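Local atomic coordinates of putative sugar ABC transporter (PDB entry 5ULB), a protein that probably serves as the periplasmic solute-binding component of an ABC transporter, binding methylthioribose-like sugars, including a selenium analogue of methylthioribose, for uptake. Residues Glu44-Val52 against Phe328-Gly336. Sequence-based numbering, arbitrary orientation.
Sequences EGKKLGFKV and FATLAAKNG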
ATOM      1  N   GLU A  44      11.054  11.594   2.281  1.00 12.02           N
ATOM      2  CA  GLU A  44      12.361  10.996   2.452  1.00 12.32           C
ATOM      3  C   GLU A  44      13.335  11.568   1.439  1.00 12.45           C
ATOM      4  O   GLU A  44      14.477  11.809   1.773  1.00 13.26           O
ATOM      5  CB  GLU A  44      12.222   9.472   2.359  1.00 13.72           C
ATOM      6  CG  GLU A  44      13.457   8.720   2.878  1.00 14.43           C
ATOM      7  CD  GLU A  44      13.486   8.629   4.409  1.00 19.35           C
ATOM      8  OE1 GLU A  44      12.654   9.293   5.143  1.00 24.14           O
ATOM      9  OE2 GLU A  44      14.348   7.904   4.941  1.00 25.40           O
ATOM     10  N   GLY A  45      12.895  11.763   0.182  1.00 11.76           N
ATOM     11  CA  GLY A  45      13.764  12.395  -0.728  1.00 13.01           C
ATOM     12  C   GLY A  45      14.199  13.796  -0.392  1.00 12.15           C
ATOM     13  O   GLY A  45      15.378  14.161  -0.511  1.00 14.90           O
ATOM     14  N   LYS A  46      13.241  14.594   0.110  1.00 12.98           N
ATOM     15  CA  LYS A  46      13.563  15.927   0.554  1.00 15.10           C
ATOM     16  C   LYS A  46      14.603  15.918   1.671  1.00 14.95           C
ATOM     17  O   LYS A  46      15.536  16.707   1.646  1.00 16.48           O
ATOM     18  CB  LYS A  46      12.288  16.625   1.033  1.00 18.89           C
ATOM     19  CG  LYS A  46      12.412  18.074   1.454  1.00 21.72           C
ATOM     20  CD  LYS A  46      11.125  18.749   1.797  1.00 27.24           C
ATOM     21  CE  LYS A  46      11.416  20.139   2.300  1.00 33.11           C
ATOM     22  NZ  LYS A  46      10.478  20.304   3.461  1.00 53.16           N
ATOM     23  N   LYS A  47      14.467  14.946   2.608  1.00 14.93           N
ATOM     24  CA  LYS A  47      15.443  14.817   3.704  1.00 15.68           C
ATOM     25  C   LYS A  47      16.863  14.641   3.163  1.00 15.33           C
ATOM     26  O   LYS A  47      17.830  15.143   3.693  1.00 17.85           O
ATOM     27  CB  LYS A  47      15.027  13.671   4.620  1.00 17.88           C
ATOM     28  CG  LYS A  47      15.910  13.389   5.765  1.00 24.32           C
ATOM     29  CD  LYS A  47      15.610  12.079   6.520  1.00 28.44           C
ATOM     30  CE  LYS A  47      16.657  11.888   7.669  1.00 38.35           C
ATOM     31  NZ  LYS A  47      16.533  10.549   8.333  1.00 52.30           N
ATOM     32  N   LEU A  48      16.933  13.852   2.069  1.00 15.88           N
ATOM     33  CA  LEU A  48      18.252  13.483   1.503  1.00 15.53           C
ATOM     34  C   LEU A  48      18.742  14.451   0.459  1.00 14.79           C
ATOM     35  O   LEU A  48      19.813  14.346  -0.065  1.00 17.19           O
ATOM     36  CB  LEU A  48      18.233  12.140   0.910  1.00 16.64           C
ATOM     37  CG  LEU A  48      17.896  10.988   1.886  1.00 17.41           C
ATOM     38  CD1 LEU A  48      18.146   9.630   1.217  1.00 18.20           C
ATOM     39  CD2 LEU A  48      18.800  11.021   3.109  1.00 20.55           C
ATOM     40  N   GLY A  49      17.963  15.481   0.165  1.00 14.42           N
ATOM     41  CA  GLY A  49      18.302  16.497  -0.865  1.00 14.54           C
ATOM     42  C   GLY A  49      18.012  16.110  -2.273  1.00 13.13           C
ATOM     43  O   GLY A  49      18.530  16.765  -3.178  1.00 16.84           O
ATOM     44  N   PHE A  50      17.222  15.075  -2.479  1.00 12.74           N
ATOM     45  CA  PHE A  50      16.888  14.580  -3.809  1.00 12.43           C
ATOM     46  C   PHE A  50      15.697  15.296  -4.394  1.00 15.15           C
ATOM     47  O   PHE A  50      14.802  15.726  -3.657  1.00 17.58           O
ATOM     48  CB  PHE A  50      16.563  13.102  -3.757  1.00 13.54           C
ATOM     49  CG  PHE A  50      17.692  12.157  -3.381  1.00 13.71           C
ATOM     50  CD1 PHE A  50      18.948  12.537  -3.077  1.00 13.93           C
ATOM     51  CD2 PHE A  50      17.398  10.808  -3.321  1.00 15.15           C
ATOM     52  CE1 PHE A  50      19.935  11.567  -2.742  1.00 15.54           C
ATOM     53  CE2 PHE A  50      18.317   9.872  -2.978  1.00 16.35           C
ATOM     54  CZ  PHE A  50      19.598  10.210  -2.691  1.00 16.41           C
ATOM     55  N   LYS A  51      15.669  15.472  -5.702  1.00 12.76           N
ATOM     56  CA  LYS A  51      14.437  15.927  -6.402  1.00 12.69           C
ATOM     57  C   LYS A  51      13.630  14.659  -6.659  1.00 12.22           C
ATOM     58  O   LYS A  51      14.144  13.688  -7.190  1.00 14.50           O
ATOM     59  CB  LYS A  51      14.830  16.577  -7.682  1.00 14.90           C
ATOM     60  CG  LYS A  51      13.663  17.004  -8.566  1.00 16.85           C
ATOM     61  CD  LYS A  51      14.057  17.878  -9.734  1.00 19.50           C
ATOM     62  CE  LYS A  51      12.970  18.316 -10.713  1.00 23.63           C
ATOM     63  NZ  LYS A  51      11.707  18.683 -10.147  1.00 29.69           N
ATOM     64  N   VAL A  52      12.359  14.655  -6.300  1.00 11.86           N
ATOM     65  CA  VAL A  52      11.476  13.507  -6.467  1.00 12.32           C
ATOM     66  C   VAL A  52      10.303  13.994  -7.356  1.00 11.89           C
ATOM     67  O   VAL A  52       9.548  14.874  -6.946  1.00 14.59           O
ATOM     68  CB  VAL A  52      10.932  12.985  -5.164  1.00 14.53           C
ATOM     69  CG1 VAL A  52       9.918  11.857  -5.397  1.00 15.57           C
ATOM     70  CG2 VAL A  52      12.071  12.532  -4.268  1.00 16.70           C
ATOM     71  N   PHE A 328      22.707   9.247   5.932  1.00 13.60           N
ATOM     72  CA  PHE A 328      21.421   9.959   5.719  1.00 13.92           C
ATOM     73  C   PHE A 328      21.360  11.162   6.628  1.00 17.02           C
ATOM     74  O   PHE A 328      20.842  12.193   6.202  1.00 17.74           O
ATOM     75  CB  PHE A 328      20.247   9.039   5.938  1.00 13.53           C
ATOM     76  CG  PHE A 328      20.039   7.947   4.889  1.00 14.14           C
ATOM     77  CD1 PHE A 328      20.768   7.841   3.697  1.00 17.18           C
ATOM     78  CD2 PHE A 328      19.016   7.024   5.086  1.00 15.88           C
ATOM     79  CE1 PHE A 328      20.512   6.811   2.863  1.00 16.72           C
ATOM     80  CE2 PHE A 328      18.774   5.986   4.204  1.00 16.93           C
ATOM     81  CZ  PHE A 328      19.545   5.874   3.085  1.00 16.15           C
ATOM     82  N   ALA A 329      21.818  11.039   7.899  1.00 17.27           N
ATOM     83  CA  ALA A 329      21.844  12.151   8.791  1.00 18.39           C
ATOM     84  C   ALA A 329      22.733  13.261   8.266  1.00 17.88           C
ATOM     85  O   ALA A 329      22.450  14.459   8.420  1.00 21.76           O
ATOM     86  CB  ALA A 329      22.224  11.752  10.203  1.00 21.48           C
ATOM     87  N   THR A 330      23.856  12.903   7.682  1.00 15.31           N
ATOM     88  CA  THR A 330      24.760  13.907   7.135  1.00 17.72           C
ATOM     89  C   THR A 330      24.057  14.675   6.042  1.00 20.47           C
ATOM     90  O   THR A 330      24.208  15.884   5.932  1.00 22.89           O
ATOM     91  CB  THR A 330      26.053  13.185   6.630  1.00 17.81           C
ATOM     92  OG1 THR A 330      26.483  12.323   7.692  1.00 19.26           O
ATOM     93  CG2 THR A 330      27.090  14.176   6.303  1.00 19.20           C
ATOM     94  N   LEU A 331      23.441  13.944   5.125  1.00 18.33           N
ATOM     95  CA  LEU A 331      22.663  14.561   4.025  1.00 20.64           C
ATOM     96  C   LEU A 331      21.570  15.417   4.529  1.00 22.18           C
ATOM     97  O   LEU A 331      21.380  16.524   3.984  1.00 24.74           O
ATOM     98  CB  LEU A 331      22.054  13.560   3.052  1.00 20.41           C
ATOM     99  CG  LEU A 331      23.019  13.093   2.078  1.00 20.29           C
ATOM    100  CD1 LEU A 331      22.388  11.959   1.271  1.00 17.86           C
ATOM    101  CD2 LEU A 331      23.420  14.162   1.115  1.00 22.37           C
ATOM    102  N   ALA A 332      20.888  15.022   5.588  1.00 20.61           N
ATOM    103  CA  ALA A 332      19.812  15.826   6.067  1.00 25.56           C
ATOM    104  C   ALA A 332      20.327  17.174   6.587  1.00 25.41           C
ATOM    105  O   ALA A 332      19.746  18.221   6.285  1.00 34.22           O
ATOM    106  CB  ALA A 332      19.015  15.103   7.133  1.00 25.01           C
ATOM    107  N   ALA A 333      21.511  17.171   7.244  1.00 23.93           N
ATOM    108  CA  ALA A 333      22.119  18.389   7.710  1.00 24.65           C
ATOM    109  C   ALA A 333      22.552  19.241   6.542  1.00 28.95           C
ATOM    110  O   ALA A 333      22.445  20.484   6.656  1.00 34.38           O
ATOM    111  CB  ALA A 333      23.302  18.033   8.629  1.00 27.68           C
ATOM    112  N   LYS A 334      23.109  18.657   5.483  1.00 29.73           N
ATOM    113  CA  LYS A 334      23.663  19.317   4.352  1.00 32.69           C
ATOM    114  C   LYS A 334      22.547  19.951   3.524  1.00 37.07           C
ATOM    115  O   LYS A 334      22.846  20.880   2.752  1.00 34.53           O
ATOM    116  CB  LYS A 334      24.609  18.422   3.546  1.00 36.66           C
ATOM    117  CG  LYS A 334      24.934  18.962   2.214  1.00 38.79           C
ATOM    118  CD  LYS A 334      25.979  18.217   1.451  1.00 48.74           C
ATOM    119  CE  LYS A 334      26.263  19.018   0.183  1.00 63.07           C
ATOM    120  NZ  LYS A 334      26.879  18.140  -0.825  1.00 79.41           N
ATOM    121  N   ASN A 335      21.284  19.602   3.832  1.00 35.28           N
ATOM    122  CA  ASN A 335      20.075  20.117   3.212  1.00 39.28           C
ATOM    123  C   ASN A 335      19.155  20.778   4.224  1.00 55.14           C
ATOM    124  O   ASN A 335      18.880  21.856   4.046  1.00 64.12           O
ATOM    125  CB  ASN A 335      19.382  18.988   2.327  1.00 41.74           C
ATOM    126  CG  ASN A 335      20.291  18.561   1.178  1.00 40.42           C
ATOM    127  OD1 ASN A 335      20.374  19.266   0.168  1.00 37.44           O
ATOM    128  ND2 ASN A 335      20.977  17.398   1.304  1.00 35.70           N
ATOM    129  N   GLY A 336      18.750  20.087   5.285  1.00 67.59           N
ATOM    130  CA  GLY A 336      17.900  20.542   6.426  1.00 47.70           C
ATOM    131  C   GLY A 336      16.941  19.402   6.884  1.00 50.51           C
ATOM    132  O   GLY A 336      16.629  18.314   6.134  1.00 52.30           O
TER
HETATM  133  O   HOH W   1      20.523  18.618  -2.912  1.00 40.94           O
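Lys47 and Leu48, in the last turn of helix 32-48, lie against Ala332 and Leu331 of the C-terminal helix 327-335, the axes of the short helical segments approaching to 8.5 Å with 75° between their directions. Close approach is possible because Ala332 is small: its CA lies 3.2 Å from Lys47 O in a CA-H...O contact, and its methyl packs against the aliphatic part of Lys47, whose extended chain leaves the ammonium group at the margin. Leu48 carries most of the apolar contact. With CG anti to its carbonyl carbon (chi1 -61°), it sets its two methyls against Phe328: Leu48 CD1 stands over one ring face, 4.2 Å from the centroid, in a CH-pi contact, while Leu48 CD2 sits beside Phe328 CB at 3.7 Å and reaches Leu331 CB. Leu331 CD1 lies 3.8 Å from Leu48 O.

Gly49 ends the helix in a Schellman motif; its positive phi suits glycine, and the absence of a side chain lets the Asn335 amide lie flat over it, Asn335 CG 3.5 Å from Gly49 CA. That amide is held from its own helix by a bond from Asn335 ND2 to Leu331 O (2.8 Å), with the donor tilted out of the carbonyl plane. A water donates to both Gly49 O and Asn335 OD1, bridging the segments on the solvent side, where Asn335 is exposed.

Helix 262-278 also covers this side, with Leu270 and Ala274 against Leu48; its Arg271 touches Phe328 and forms a salt bridge with Glu44. Beyond Gly49, the chain enters edge strand 51-56 beside strand 21-26, so the C-terminal helix packs where helix 32-48 turns into the sheet, far from the sugar pocket.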